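Local coordinates for protein split-Soret cytochrome c (Desulfovibrio desulfuricans, PDB 1H21) that carries two heme c groups per subunit, shared across a homodimer, and an iron-sulfur cluster, and may take part in electron transfer during sulfate reduction, at residues L24-A30 and A179-E184; Y34-W38 and P126-G132; A48-V53 and A92-L98; Q131-L137 and K165-R170. All coordinates share one frame; numbering follows the deposited sequence.

Contact 1 of 4, residues L24-A30 and A179-E184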
loop_
_atom_site.group_PDB
_atom_site.type_symbol
_atom_site.label_atom_id
_atom_site.label_comp_id
_atom_site.label_asym_id
_atom_site.label_seq_id
_atom_site.Cartn_x
_atom_site.Cartn_y
_atom_site.Cartn_z
ATOM N N LEU A 24 17.974 15.858 4.768
ATOM C CA LEU A 24 18.612 14.568 4.960
ATOM C C LEU A 24 19.823 14.390 4.055
ATOM O O LEU A 24 20.030 15.159 3.122
ATOM C CB LEU A 24 17.599 13.459 4.632
ATOM C CG LEU A 24 16.215 13.473 5.298
ATOM C CD1 LEU A 24 15.132 13.011 4.308
ATOM C CD2 LEU A 24 16.227 12.633 6.584
ATOM N N ASP A 25 20.609 13.355 4.326
ATOM C CA ASP A 25 21.750 13.043 3.499
ATOM C C ASP A 25 21.303 11.840 2.691
ATOM O O ASP A 25 21.259 10.715 3.223
ATOM C CB ASP A 25 22.956 12.630 4.348
ATOM C CG ASP A 25 24.178 12.231 3.501
ATOM O OD1 ASP A 25 24.126 12.268 2.245
ATOM O OD2 ASP A 25 25.207 11.869 4.102
ATOM N N PRO A 26 20.916 12.053 1.411
ATOM C CA PRO A 26 20.470 10.957 0.544
ATOM C C PRO A 26 21.395 9.712 0.579
ATOM O O PRO A 26 20.904 8.575 0.733
ATOM C CB PRO A 26 20.440 11.625 -0.830
ATOM C CG PRO A 26 19.977 12.987 -0.511
ATOM C CD PRO A 26 20.833 13.340 0.691
ATOM N N LYS A 27 22.714 9.925 0.483
ATOM C CA LYS A 27 23.681 8.820 0.507
ATOM C C LYS A 27 23.548 8.038 1.816
ATOM O O LYS A 27 23.566 6.790 1.824
ATOM C CB LYS A 27 25.129 9.334 0.388
ATOM C CG LYS A 27 25.396 10.383 -0.705
ATOM C CD LYS A 27 25.106 9.919 -2.150
ATOM C CE LYS A 27 25.128 11.108 -3.144
ATOM N NZ LYS A 27 24.103 12.184 -2.839
ATOM N N GLU A 28 23.443 8.771 2.924
ATOM C CA GLU A 28 23.300 8.143 4.231
ATOM C C GLU A 28 21.986 7.334 4.234
ATOM O O GLU A 28 21.940 6.168 4.663
ATOM C CB GLU A 28 23.281 9.195 5.353
ATOM C CG GLU A 28 23.321 8.560 6.758
ATOM C CD GLU A 28 23.038 9.533 7.916
ATOM O OE1 GLU A 28 22.504 10.661 7.702
ATOM O OE2 GLU A 28 23.331 9.132 9.074
ATOM N N CYS A 29 20.931 7.946 3.703
ATOM C CA CYS A 29 19.628 7.307 3.631
ATOM C C CYS A 29 19.610 6.018 2.828
ATOM O O CYS A 29 19.089 5.002 3.300
ATOM C CB CYS A 29 18.613 8.283 3.077
ATOM S SG CYS A 29 18.205 9.468 4.318
ATOM N N ALA A 30 20.174 6.056 1.628
ATOM C CA ALA A 30 20.210 4.884 0.767
ATOM C C ALA A 30 20.830 3.721 1.543
ATOM O O ALA A 30 20.302 2.593 1.611
ATOM C CB ALA A 30 21.045 5.203 -0.489
ATOM N N ALA A 179 14.829 5.141 -1.089
ATOM C CA ALA A 179 15.172 5.929 0.090
ATOM C C ALA A 179 15.949 7.162 -0.388
ATOM O O ALA A 179 15.632 8.295 -0.011
ATOM C CB ALA A 179 16.038 5.105 1.026
ATOM N N PHE A 180 16.922 6.933 -1.270
ATOM C CA PHE A 180 17.752 7.990 -1.830
ATOM C C PHE A 180 16.894 9.022 -2.546
ATOM O O PHE A 180 16.977 10.224 -2.273
ATOM C CB PHE A 180 18.752 7.372 -2.804
ATOM C CG PHE A 180 19.717 8.357 -3.395
ATOM C CD1 PHE A 180 20.964 8.564 -2.813
ATOM C CD2 PHE A 180 19.375 9.096 -4.524
ATOM C CE1 PHE A 180 21.858 9.513 -3.351
ATOM C CE2 PHE A 180 20.258 10.042 -5.063
ATOM C CZ PHE A 180 21.500 10.253 -4.478
ATOM N N LYS A 181 16.044 8.553 -3.449
ATOM C CA LYS A 181 15.173 9.449 -4.207
ATOM C C LYS A 181 14.199 10.225 -3.316
ATOM O O LYS A 181 13.986 11.424 -3.501
ATOM C CB LYS A 181 14.392 8.655 -5.254
ATOM C CG LYS A 181 13.457 9.513 -6.082
ATOM C CD LYS A 181 14.231 10.621 -6.767
ATOM C CE LYS A 181 13.338 11.487 -7.636
ATOM N NZ LYS A 181 14.136 12.512 -8.355
ATOM N N ALA A 182 13.580 9.529 -2.370
ATOM C CA ALA A 182 12.622 10.159 -1.464
ATOM C C ALA A 182 13.327 11.249 -0.672
ATOM O O ALA A 182 12.756 12.326 -0.437
ATOM C CB ALA A 182 12.000 9.113 -0.500
ATOM N N ALA A 183 14.561 10.948 -0.258
ATOM C CA ALA A 183 15.371 11.887 0.506
ATOM C C ALA A 183 15.554 13.153 -0.329
ATOM O O ALA A 183 15.239 14.248 0.136
ATOM C CB ALA A 183 16.722 11.271 0.867
ATOM N N GLU A 184 15.954 13.002 -1.591
ATOM C CA GLU A 184 16.135 14.169 -2.448
ATOM C C GLU A 184 14.865 14.988 -2.581
ATOM O O GLU A 184 14.899 16.214 -2.572
ATOM C CB GLU A 184 16.603 13.757 -3.825
ATOM C CG GLU A 184 17.949 13.072 -3.832
ATOM C CD GLU A 184 18.521 12.979 -5.228
ATOM O OE1 GLU A 184 17.730 12.930 -6.203
ATOM O OE2 GLU A 184 19.763 12.980 -5.361
#
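The Phe180 ring takes Pro26 CB over one face in a CH-pi contact, the carbon standing 3.9 Å from the ring centroid and displaced toward the rim. At its edge lie Ala30 CB and Lys27 CD, the latter 3.5 Å from Phe180 CE1. With CG anti to the backbone N (chi1 -177°), the phenyl group leans toward residues 24-30. Lys27 starts out away from Phe180, but bends at its second torsion (chi2 -61°) and folds its methylenes back alongside the ring. Its NZ stays 5.1 Å from Glu184 OE2, too far for a salt bridge. One turn on, Ala183 CB sits 3.8 Å from Pro26 CA, flanked by Leu24 CD1 and Cys29 SG, while Glu184 CG passes across Pro26 CG. Small alanine side chains let the local helix axes approach to 7.8 Å, running roughly antiparallel (148°). Asp25 is the N-cap of helix 26-38 and accepts a weak bond from Lys27 N; Pro26, next in the chain, packs from the first turn. Helix 44-60 covers this pair from another side, with Met56 on Leu24 and Ser51 on Ala179, so that three helices meet here.

Contact 2 of 4, residues Y34-W38 and P126-G132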
loop_
_atom_site.group_PDB
_atom_site.type_symbol
_atom_site.label_atom_id
_atom_site.label_comp_id
_atom_site.label_asym_id
_atom_site.label_seq_id
_atom_site.Cartn_x
_atom_site.Cartn_y
_atom_site.Cartn_z
ATOM N N TYR A 34 19.080 0.261 3.044
ATOM C CA TYR A 34 19.581 -1.049 2.626
ATOM C C TYR A 34 19.848 -1.929 3.858
ATOM O O TYR A 34 19.497 -3.116 3.880
ATOM C CB TYR A 34 20.849 -0.887 1.785
ATOM C CG TYR A 34 21.529 -2.194 1.393
ATOM C CD1 TYR A 34 21.244 -2.822 0.184
ATOM C CD2 TYR A 34 22.439 -2.815 2.250
ATOM C CE1 TYR A 34 21.844 -4.036 -0.158
ATOM C CE2 TYR A 34 23.031 -4.018 1.922
ATOM C CZ TYR A 34 22.728 -4.626 0.719
ATOM O OH TYR A 34 23.287 -5.845 0.425
ATOM N N ASP A 35 20.442 -1.341 4.893
ATOM C CA ASP A 35 20.739 -2.078 6.127
ATOM C C ASP A 35 19.447 -2.430 6.860
ATOM O O ASP A 35 19.252 -3.557 7.334
ATOM C CB ASP A 35 21.648 -1.248 7.053
ATOM C CG ASP A 35 23.060 -1.064 6.492
ATOM O OD1 ASP A 35 23.427 -1.741 5.498
ATOM O OD2 ASP A 35 23.817 -0.233 7.053
ATOM N N GLY A 36 18.553 -1.454 6.917
ATOM C CA GLY A 36 17.284 -1.642 7.584
ATOM C C GLY A 36 16.500 -2.784 6.982
ATOM O O GLY A 36 15.875 -3.551 7.718
ATOM N N TYR A 37 16.601 -2.931 5.656
ATOM C CA TYR A 37 15.899 -3.970 4.906
ATOM C C TYR A 37 16.177 -5.374 5.456
ATOM O O TYR A 37 15.249 -6.202 5.599
ATOM C CB TYR A 37 16.262 -3.874 3.406
ATOM C CG TYR A 37 15.835 -5.072 2.554
ATOM C CD1 TYR A 37 14.560 -5.138 1.974
ATOM C CD2 TYR A 37 16.684 -6.180 2.392
ATOM C CE1 TYR A 37 14.140 -6.288 1.265
ATOM C CE2 TYR A 37 16.277 -7.315 1.697
ATOM C CZ TYR A 37 15.010 -7.370 1.141
ATOM O OH TYR A 37 14.614 -8.518 0.494
ATOM N N TRP A 38 17.442 -5.640 5.777
ATOM C CA TRP A 38 17.834 -6.941 6.291
ATOM C C TRP A 38 17.547 -7.105 7.783
ATOM O O TRP A 38 17.284 -8.208 8.243
ATOM C CB TRP A 38 19.316 -7.177 6.026
ATOM C CG TRP A 38 19.708 -6.992 4.612
ATOM C CD1 TRP A 38 20.236 -5.871 4.062
ATOM C CD2 TRP A 38 19.600 -7.953 3.554
ATOM N NE1 TRP A 38 20.466 -6.065 2.720
ATOM C CE2 TRP A 38 20.084 -7.337 2.381
ATOM C CE3 TRP A 38 19.133 -9.272 3.478
ATOM C CZ2 TRP A 38 20.114 -7.994 1.139
ATOM C CZ3 TRP A 38 19.160 -9.929 2.233
ATOM C CH2 TRP A 38 19.646 -9.283 1.087
ATOM N N PRO A 126 25.873 -2.077 -2.554
ATOM C CA PRO A 126 26.461 -2.023 -1.203
ATOM C C PRO A 126 27.928 -2.424 -1.172
ATOM O O PRO A 126 28.609 -2.293 -0.130
ATOM C CB PRO A 126 25.613 -3.033 -0.432
ATOM C CG PRO A 126 25.452 -4.136 -1.482
ATOM C CD PRO A 126 25.169 -3.357 -2.779
ATOM N N GLY A 127 28.423 -2.888 -2.323
ATOM C CA GLY A 127 29.789 -3.343 -2.410
ATOM C C GLY A 127 29.847 -4.660 -1.665
ATOM O O GLY A 127 29.050 -5.563 -1.928
ATOM N N ASP A 128 30.740 -4.756 -0.687
ATOM C CA ASP A 128 30.857 -5.974 0.094
ATOM C C ASP A 128 30.015 -5.954 1.365
ATOM O O ASP A 128 30.046 -6.900 2.158
ATOM C CB ASP A 128 32.326 -6.250 0.395
ATOM C CG ASP A 128 33.137 -6.502 -0.874
ATOM O OD1 ASP A 128 32.961 -7.574 -1.487
ATOM O OD2 ASP A 128 33.923 -5.615 -1.275
ATOM N N ALA A 129 29.266 -4.872 1.564
ATOM C CA ALA A 129 28.381 -4.776 2.725
ATOM C C ALA A 129 27.137 -5.581 2.341
ATOM O O ALA A 129 26.140 -5.606 3.081
ATOM C CB ALA A 129 28.016 -3.312 3.008
ATOM N N ALA A 130 27.202 -6.209 1.160
ATOM C CA ALA A 130 26.115 -7.013 0.620
ATOM C C ALA A 130 25.768 -8.118 1.590
ATOM O O ALA A 130 26.631 -8.921 1.959
ATOM C CB ALA A 130 26.514 -7.603 -0.712
ATOM N N GLN A 131 24.509 -8.156 2.016
ATOM C CA GLN A 131 24.071 -9.188 2.945
ATOM C C GLN A 131 23.395 -10.372 2.273
ATOM O O GLN A 131 23.156 -11.392 2.930
ATOM C CB GLN A 131 23.177 -8.595 4.027
ATOM C CG GLN A 131 23.875 -7.535 4.868
ATOM C CD GLN A 131 23.051 -7.132 6.059
ATOM O OE1 GLN A 131 22.861 -5.928 6.309
ATOM N NE2 GLN A 131 22.545 -8.140 6.816
ATOM N N GLY A 132 23.048 -10.226 0.992
ATOM C CA GLY A 132 22.415 -11.309 0.254
ATOM C C GLY A 132 23.417 -11.965 -0.670
ATOM O O GLY A 132 23.867 -13.077 -0.398
#
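Tyr34 OH is gripped by two groups: it accepts from Gln131 N, 3.1 Å away with an N-H...O angle of 152°, and it is hydrogen-bonded to Glu169 OE2 of helix 165-192. The buried phenol thereby ties helix 26-38 to the loop and to a second helix at once. Its ring is sandwiched. Pro126 CB lies over one face, 3.8 Å from the Tyr34 ring centroid in a CH-pi contact, with the proline crossing the tyrosine at about a right angle; Trp38 NE1 lies over the opposite face. Ala129 O approaches the ring edge, 3.7 Å from Tyr34 CE2. A chi1 of 175° swings the phenol away from its own amide nitrogen and toward the loop.

Trp38 makes the second half of the contact. Gln131 CB stands almost squarely above the indole, 3.6 Å from the centroid of the five-membered ring of Trp38, and the extended chain then slides past the indole in the opposite direction. The amide ends over the CG-CD1 side, its plane tilted 30° from the indole, with Gln131 OE1 3.5 Å from Trp38 CD1. Tyr37 CD2 occupies the other face. At the far end of the indole, Gly132 CA comes to 3.5 Å from Trp38 CH2.

Two aromatic residues one helical turn apart thus clasp an irregular loop against the C-terminal part of helix 26-38. The contact lies near the proposed [2Fe-2S] site, the Trp38 side chain being about 8 Å from that of Cys171, a probable cluster ligand.

Contact 3 of 4, residues A48-V53 and A92-L98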
loop_
_atom_site.group_PDB
_atom_site.type_symbol
_atom_site.label_atom_id
_atom_site.label_comp_id
_atom_site.label_asym_id
_atom_site.label_seq_id
_atom_site.Cartn_x
_atom_site.Cartn_y
_atom_site.Cartn_z
ATOM N N ALA A 48 13.248 1.688 4.308
ATOM C CA ALA A 48 13.037 3.007 3.744
ATOM C C ALA A 48 12.456 3.965 4.771
ATOM O O ALA A 48 12.954 5.077 4.943
ATOM C CB ALA A 48 12.129 2.928 2.536
ATOM N N PHE A 49 11.403 3.547 5.464
ATOM C CA PHE A 49 10.786 4.427 6.454
ATOM C C PHE A 49 11.821 4.851 7.485
ATOM O O PHE A 49 12.041 6.034 7.732
ATOM C CB PHE A 49 9.617 3.749 7.168
ATOM C CG PHE A 49 8.862 4.681 8.051
ATOM C CD1 PHE A 49 7.862 5.490 7.527
ATOM C CD2 PHE A 49 9.199 4.805 9.398
ATOM C CE1 PHE A 49 7.194 6.434 8.331
ATOM C CE2 PHE A 49 8.546 5.736 10.219
ATOM C CZ PHE A 49 7.536 6.557 9.680
ATOM N N TYR A 50 12.480 3.870 8.072
ATOM C CA TYR A 50 13.488 4.179 9.061
ATOM C C TYR A 50 14.598 5.098 8.542
ATOM O O TYR A 50 14.962 6.054 9.217
ATOM C CB TYR A 50 14.099 2.914 9.638
ATOM C CG TYR A 50 14.973 3.200 10.832
ATOM C CD1 TYR A 50 14.466 3.086 12.121
ATOM C CD2 TYR A 50 16.309 3.587 10.680
ATOM C CE1 TYR A 50 15.261 3.342 13.234
ATOM C CE2 TYR A 50 17.115 3.850 11.792
ATOM C CZ TYR A 50 16.575 3.721 13.063
ATOM O OH TYR A 50 17.344 3.928 14.179
ATOM N N SER A 51 15.095 4.859 7.333
ATOM C CA SER A 51 16.165 5.701 6.828
ATOM C C SER A 51 15.777 7.183 6.811
ATOM O O SER A 51 16.635 8.058 6.732
ATOM C CB SER A 51 16.639 5.235 5.445
ATOM O OG SER A 51 15.731 5.572 4.427
ATOM N N ILE A 52 14.490 7.471 6.938
ATOM C CA ILE A 52 14.035 8.851 6.915
ATOM C C ILE A 52 13.666 9.360 8.300
ATOM O O ILE A 52 14.295 10.280 8.825
ATOM C CB ILE A 52 12.866 9.018 5.919
ATOM C CG1 ILE A 52 13.418 8.950 4.489
ATOM C CG2 ILE A 52 12.089 10.291 6.200
ATOM C CD1 ILE A 52 12.400 9.145 3.402
ATOM N N VAL A 53 12.675 8.734 8.915
ATOM C CA VAL A 53 12.215 9.137 10.241
ATOM C C VAL A 53 13.106 8.539 11.312
ATOM O O VAL A 53 13.270 9.118 12.384
ATOM C CB VAL A 53 10.750 8.712 10.454
ATOM C CG1 VAL A 53 10.268 9.081 11.843
ATOM C CG2 VAL A 53 9.864 9.353 9.384
ATOM N N ALA A 92 8.599 5.235 2.109
ATOM C CA ALA A 92 9.140 6.553 1.806
ATOM C C ALA A 92 8.054 7.605 1.684
ATOM O O ALA A 92 8.158 8.668 2.281
ATOM C CB ALA A 92 9.986 6.508 0.532
ATOM N N ALA A 93 6.985 7.307 0.958
ATOM C CA ALA A 93 5.931 8.292 0.792
ATOM C C ALA A 93 5.168 8.583 2.079
ATOM O O ALA A 93 4.635 9.668 2.257
ATOM C CB ALA A 93 4.978 7.851 -0.289
ATOM N N ALA A 94 5.116 7.604 2.974
ATOM C CA ALA A 94 4.371 7.751 4.217
ATOM C C ALA A 94 4.960 8.817 5.091
ATOM O O ALA A 94 4.224 9.510 5.810
ATOM C CB ALA A 94 4.324 6.437 4.975
ATOM N N THR A 95 6.288 8.932 5.041
ATOM C CA THR A 95 7.008 9.924 5.840
ATOM C C THR A 95 6.561 11.346 5.485
ATOM O O THR A 95 6.443 12.204 6.363
ATOM C CB THR A 95 8.559 9.814 5.680
ATOM O OG1 THR A 95 8.947 10.209 4.363
ATOM C CG2 THR A 95 9.029 8.413 5.900
ATOM N N PHE A 96 6.228 11.568 4.219
ATOM C CA PHE A 96 5.807 12.892 3.780
ATOM C C PHE A 96 4.567 13.348 4.535
ATOM O O PHE A 96 4.375 14.561 4.766
ATOM C CB PHE A 96 5.488 12.919 2.281
ATOM C CG PHE A 96 6.591 12.433 1.409
ATOM C CD1 PHE A 96 7.869 12.185 1.928
ATOM C CD2 PHE A 96 6.352 12.226 0.049
ATOM C CE1 PHE A 96 8.893 11.750 1.118
ATOM C CE2 PHE A 96 7.372 11.788 -0.783
ATOM C CZ PHE A 96 8.648 11.548 -0.249
ATOM N N SER A 97 3.735 12.387 4.927
ATOM C CA SER A 97 2.512 12.733 5.620
ATOM C C SER A 97 2.690 13.076 7.084
ATOM O O SER A 97 1.728 13.466 7.756
ATOM C CB SER A 97 1.424 11.701 5.378
ATOM O OG SER A 97 0.969 11.814 4.026
ATOM N N LEU A 98 3.936 12.982 7.554
ATOM C CA LEU A 98 4.276 13.346 8.924
ATOM C C LEU A 98 4.527 14.857 9.009
ATOM O O LEU A 98 4.438 15.468 10.090
ATOM C CB LEU A 98 5.534 12.616 9.361
ATOM C CG LEU A 98 5.327 11.114 9.504
ATOM C CD1 LEU A 98 6.660 10.458 9.802
ATOM C CD2 LEU A 98 4.290 10.800 10.613
#
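The helices bearing Phe49 and Thr95 run in roughly the same direction, their local axes inclined at 37° and 8.6 Å apart at closest approach, and the backbones come nearest at Phe49 and Ala92. Thr95 is the central side chain. Its methyl CG2 enters among three residues of the other helix, lying 3.5 Å from Phe49 CD1 and also touching Ile52 CG2 and Val53 CG2. The approach to the Phe49 ring is oblique. Ile52 crosses the threonine at about a right angle, whereas Val53 slides past it. A turn later, Val53 CG2 and Leu98 CD1 reach toward each other tip to tip, and the same leucine methyl is 4.0 Å from Phe49 CZ. Ala94 CB sits at the edge of the phenyl ring. Close to the nearest backbone approach the side chains are small, and Ala48 CB lies 4.2 Å from Ala92 N. The first helix contains a wider, pi-type turn at 50-53, in which Ile52 and Val53 both face helix 87-99.

Thr95 OG1 is satisfied within its own helix, donating to Ala92 O at 2.7 Å in the carbonyl plane; its chi1 of 69° brings the hydroxyl back over the preceding turn and frees the methyl for packing. Although that hydroxyl also packs against Ile52, its bond stays within helix 87-99, and the fully buried interface rests mainly on apolar packing, with no polar bond between the segments.

Contact 4 of 4, residues Q131-L137 and K165-R170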
loop_
_atom_site.group_PDB
_atom_site.type_symbol
_atom_site.label_atom_id
_atom_site.label_comp_id
_atom_site.label_asym_id
_atom_site.label_seq_id
_atom_site.Cartn_x
_atom_site.Cartn_y
_atom_site.Cartn_z
ATOM N N GLN A 131 24.509 -8.156 2.016
ATOM C CA GLN A 131 24.071 -9.188 2.945
ATOM C C GLN A 131 23.395 -10.372 2.273
ATOM O O GLN A 131 23.156 -11.392 2.930
ATOM C CB GLN A 131 23.177 -8.595 4.027
ATOM C CG GLN A 131 23.875 -7.535 4.868
ATOM C CD GLN A 131 23.051 -7.132 6.059
ATOM O OE1 GLN A 131 22.861 -5.928 6.309
ATOM N NE2 GLN A 131 22.545 -8.140 6.816
ATOM N N GLY A 132 23.048 -10.226 0.992
ATOM C CA GLY A 132 22.415 -11.309 0.254
ATOM C C GLY A 132 23.417 -11.965 -0.670
ATOM O O GLY A 132 23.867 -13.077 -0.398
ATOM N N VAL A 133 23.693 -11.317 -1.797
ATOM C CA VAL A 133 24.680 -11.791 -2.762
ATOM C C VAL A 133 25.529 -10.591 -3.201
ATOM O O VAL A 133 25.001 -9.503 -3.493
ATOM C CB VAL A 133 24.044 -12.456 -4.002
ATOM C CG1 VAL A 133 23.134 -13.578 -3.596
ATOM C CG2 VAL A 133 23.331 -11.422 -4.885
ATOM N N LYS A 134 26.845 -10.775 -3.174
ATOM C CA LYS A 134 27.770 -9.722 -3.551
ATOM C C LYS A 134 27.804 -9.685 -5.063
ATOM O O LYS A 134 27.571 -10.721 -5.704
ATOM C CB LYS A 134 29.160 -10.044 -2.999
ATOM C CG LYS A 134 29.661 -9.071 -1.923
ATOM C CD LYS A 134 30.774 -9.723 -1.097
ATOM C CE LYS A 134 30.244 -10.825 -0.185
ATOM N NZ LYS A 134 31.356 -11.778 0.185
ATOM N N GLY A 135 27.997 -8.499 -5.640
ATOM C CA GLY A 135 28.082 -8.459 -7.086
ATOM C C GLY A 135 27.357 -7.425 -7.909
ATOM O O GLY A 135 27.225 -6.255 -7.512
ATOM N N ASP A 136 26.904 -7.890 -9.071
ATOM C CA ASP A 136 26.200 -7.079 -10.051
ATOM C C ASP A 136 24.832 -7.661 -10.272
ATOM O O ASP A 136 24.658 -8.877 -10.176
ATOM C CB ASP A 136 26.935 -7.126 -11.389
ATOM C CG ASP A 136 27.817 -5.921 -11.610
ATOM O OD1 ASP A 136 28.883 -5.846 -10.964
ATOM O OD2 ASP A 136 27.439 -5.043 -12.420
ATOM N N LEU A 137 23.864 -6.802 -10.573
ATOM C CA LEU A 137 22.499 -7.258 -10.836
ATOM C C LEU A 137 21.950 -6.564 -12.077
ATOM O O LEU A 137 22.298 -5.413 -12.355
ATOM C CB LEU A 137 21.579 -7.020 -9.629
ATOM C CG LEU A 137 21.789 -7.969 -8.444
ATOM C CD1 LEU A 137 21.071 -7.468 -7.195
ATOM C CD2 LEU A 137 21.335 -9.380 -8.817
ATOM N N LYS A 165 18.423 -15.711 -3.938
ATOM C CA LYS A 165 19.080 -14.743 -3.051
ATOM C C LYS A 165 19.249 -13.439 -3.808
ATOM O O LYS A 165 19.342 -12.358 -3.221
ATOM C CB LYS A 165 20.444 -15.254 -2.603
ATOM C CG LYS A 165 20.372 -16.236 -1.460
ATOM C CD LYS A 165 21.601 -16.109 -0.571
ATOM C CE LYS A 165 21.505 -17.029 0.638
ATOM N NZ LYS A 165 22.518 -16.678 1.673
ATOM N N GLN A 166 19.278 -13.555 -5.128
ATOM C CA GLN A 166 19.423 -12.406 -5.995
ATOM C C GLN A 166 18.251 -11.467 -5.939
ATOM O O GLN A 166 18.438 -10.267 -5.853
ATOM C CB GLN A 166 19.612 -12.855 -7.442
ATOM C CG GLN A 166 21.001 -13.301 -7.825
ATOM C CD GLN A 166 20.930 -14.333 -8.891
ATOM O OE1 GLN A 166 20.508 -15.466 -8.630
ATOM N NE2 GLN A 166 21.254 -13.950 -10.120
ATOM N N ARG A 167 17.037 -11.997 -5.995
ATOM C CA ARG A 167 15.902 -11.096 -5.991
ATOM C C ARG A 167 15.684 -10.451 -4.628
ATOM O O ARG A 167 15.160 -9.332 -4.541
ATOM C CB ARG A 167 14.643 -11.726 -6.618
ATOM C CG ARG A 167 13.724 -12.437 -5.690
ATOM C CD ARG A 167 12.627 -11.538 -5.125
ATOM N NE ARG A 167 12.398 -11.923 -3.734
ATOM C CZ ARG A 167 12.170 -11.073 -2.739
ATOM N NH1 ARG A 167 12.101 -9.762 -2.972
ATOM N NH2 ARG A 167 12.157 -11.522 -1.495
ATOM N N SER A 168 16.107 -11.124 -3.563
ATOM C CA SER A 168 15.983 -10.531 -2.244
ATOM C C SER A 168 17.111 -9.489 -2.109
ATOM O O SER A 168 16.977 -8.514 -1.380
ATOM C CB SER A 168 16.064 -11.588 -1.149
ATOM O OG SER A 168 17.382 -12.053 -0.969
ATOM N N GLU A 169 18.220 -9.703 -2.820
ATOM C CA GLU A 169 19.324 -8.750 -2.814
ATOM C C GLU A 169 18.810 -7.553 -3.606
ATOM O O GLU A 169 18.949 -6.409 -3.187
ATOM C CB GLU A 169 20.559 -9.345 -3.500
ATOM C CG GLU A 169 21.761 -8.395 -3.609
ATOM C CD GLU A 169 22.354 -7.978 -2.262
ATOM O OE1 GLU A 169 22.480 -8.822 -1.357
ATOM O OE2 GLU A 169 22.732 -6.793 -2.124
ATOM N N ARG A 170 18.165 -7.830 -4.733
ATOM C CA ARG A 170 17.598 -6.790 -5.586
ATOM C C ARG A 170 16.613 -5.905 -4.827
ATOM O O ARG A 170 16.718 -4.678 -4.888
ATOM C CB ARG A 170 16.872 -7.400 -6.789
ATOM C CG ARG A 170 16.130 -6.379 -7.656
ATOM C CD ARG A 170 14.955 -7.033 -8.345
ATOM N NE ARG A 170 14.158 -6.130 -9.174
ATOM C CZ ARG A 170 12.900 -5.790 -8.896
ATOM N NH1 ARG A 170 12.299 -6.264 -7.801
ATOM N NH2 ARG A 170 12.223 -5.012 -9.736
#
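Two successive amides of the loop converge on one carboxylate oxygen: Val133 N donates to Glu169 OE1 at 2.8 Å with an N-H...O angle of 148°, and Gly132 N makes a weaker, more bent bond to the same atom. The valine N-H arrives from above the carboxylate plane. The other oxygen, OE2, forms a salt bridge with Arg173 besides the phenol bond of contact 2, so both oxygens of this buried group have partners; such surroundings would probably favour the ionised form. A bend at chi2 (64°) turns the carboxylate back toward the loop, while Glu169 CG stays against Val133 CG2, 3.6 Å away.

Around this polar centre the aliphatic groups close in. Val133 straddles the helix surface, CG1 lying 3.3 Å from Lys165 CB while CG2 covers Glu169. Farther along, Leu137 places CD1 3.8 Å from Glu169 CG and also beside Arg170 N, and its second branch, CD2, meets Gln166 CG at 4.1 Å. The stem of Lys165 extends past Gly132, with CD 3.8 Å from Gly132 O. Within the helix, Lys165 O accepts from both Glu169 N and Ser168 OG.

The arrangement is that of a loop anchored to the first turns of a helix by a glutamate that binds consecutive backbone N-H groups. It adjoins the proposed [2Fe-2S] site: Arg170, bonded to Ser150 and in cation-pi contact with Trp154, precedes the probable cluster ligand Cys171.

From the N terminus, helix 26-38 opens two closures. Contact 1 joins its start to helix 165-192 and encloses the other three contacts. Contact 2 ties the C-terminal part of the same helix to the loop that follows helix 102-118, and contact 3, between helices 44-60 and 87-99, nests inside it. Contact 4 follows contact 2 in series: it shares Gln131 and Gly132 with it and closes the next loop onto helix 165-192. No two of these loops cross. That helix therefore meets contact 4 near its beginning and contact 1 farther along. Contacts 1 and 3 touch in the helical interior, while contacts 2 and 4 adjoin on the outer side, their centres 9 Å apart.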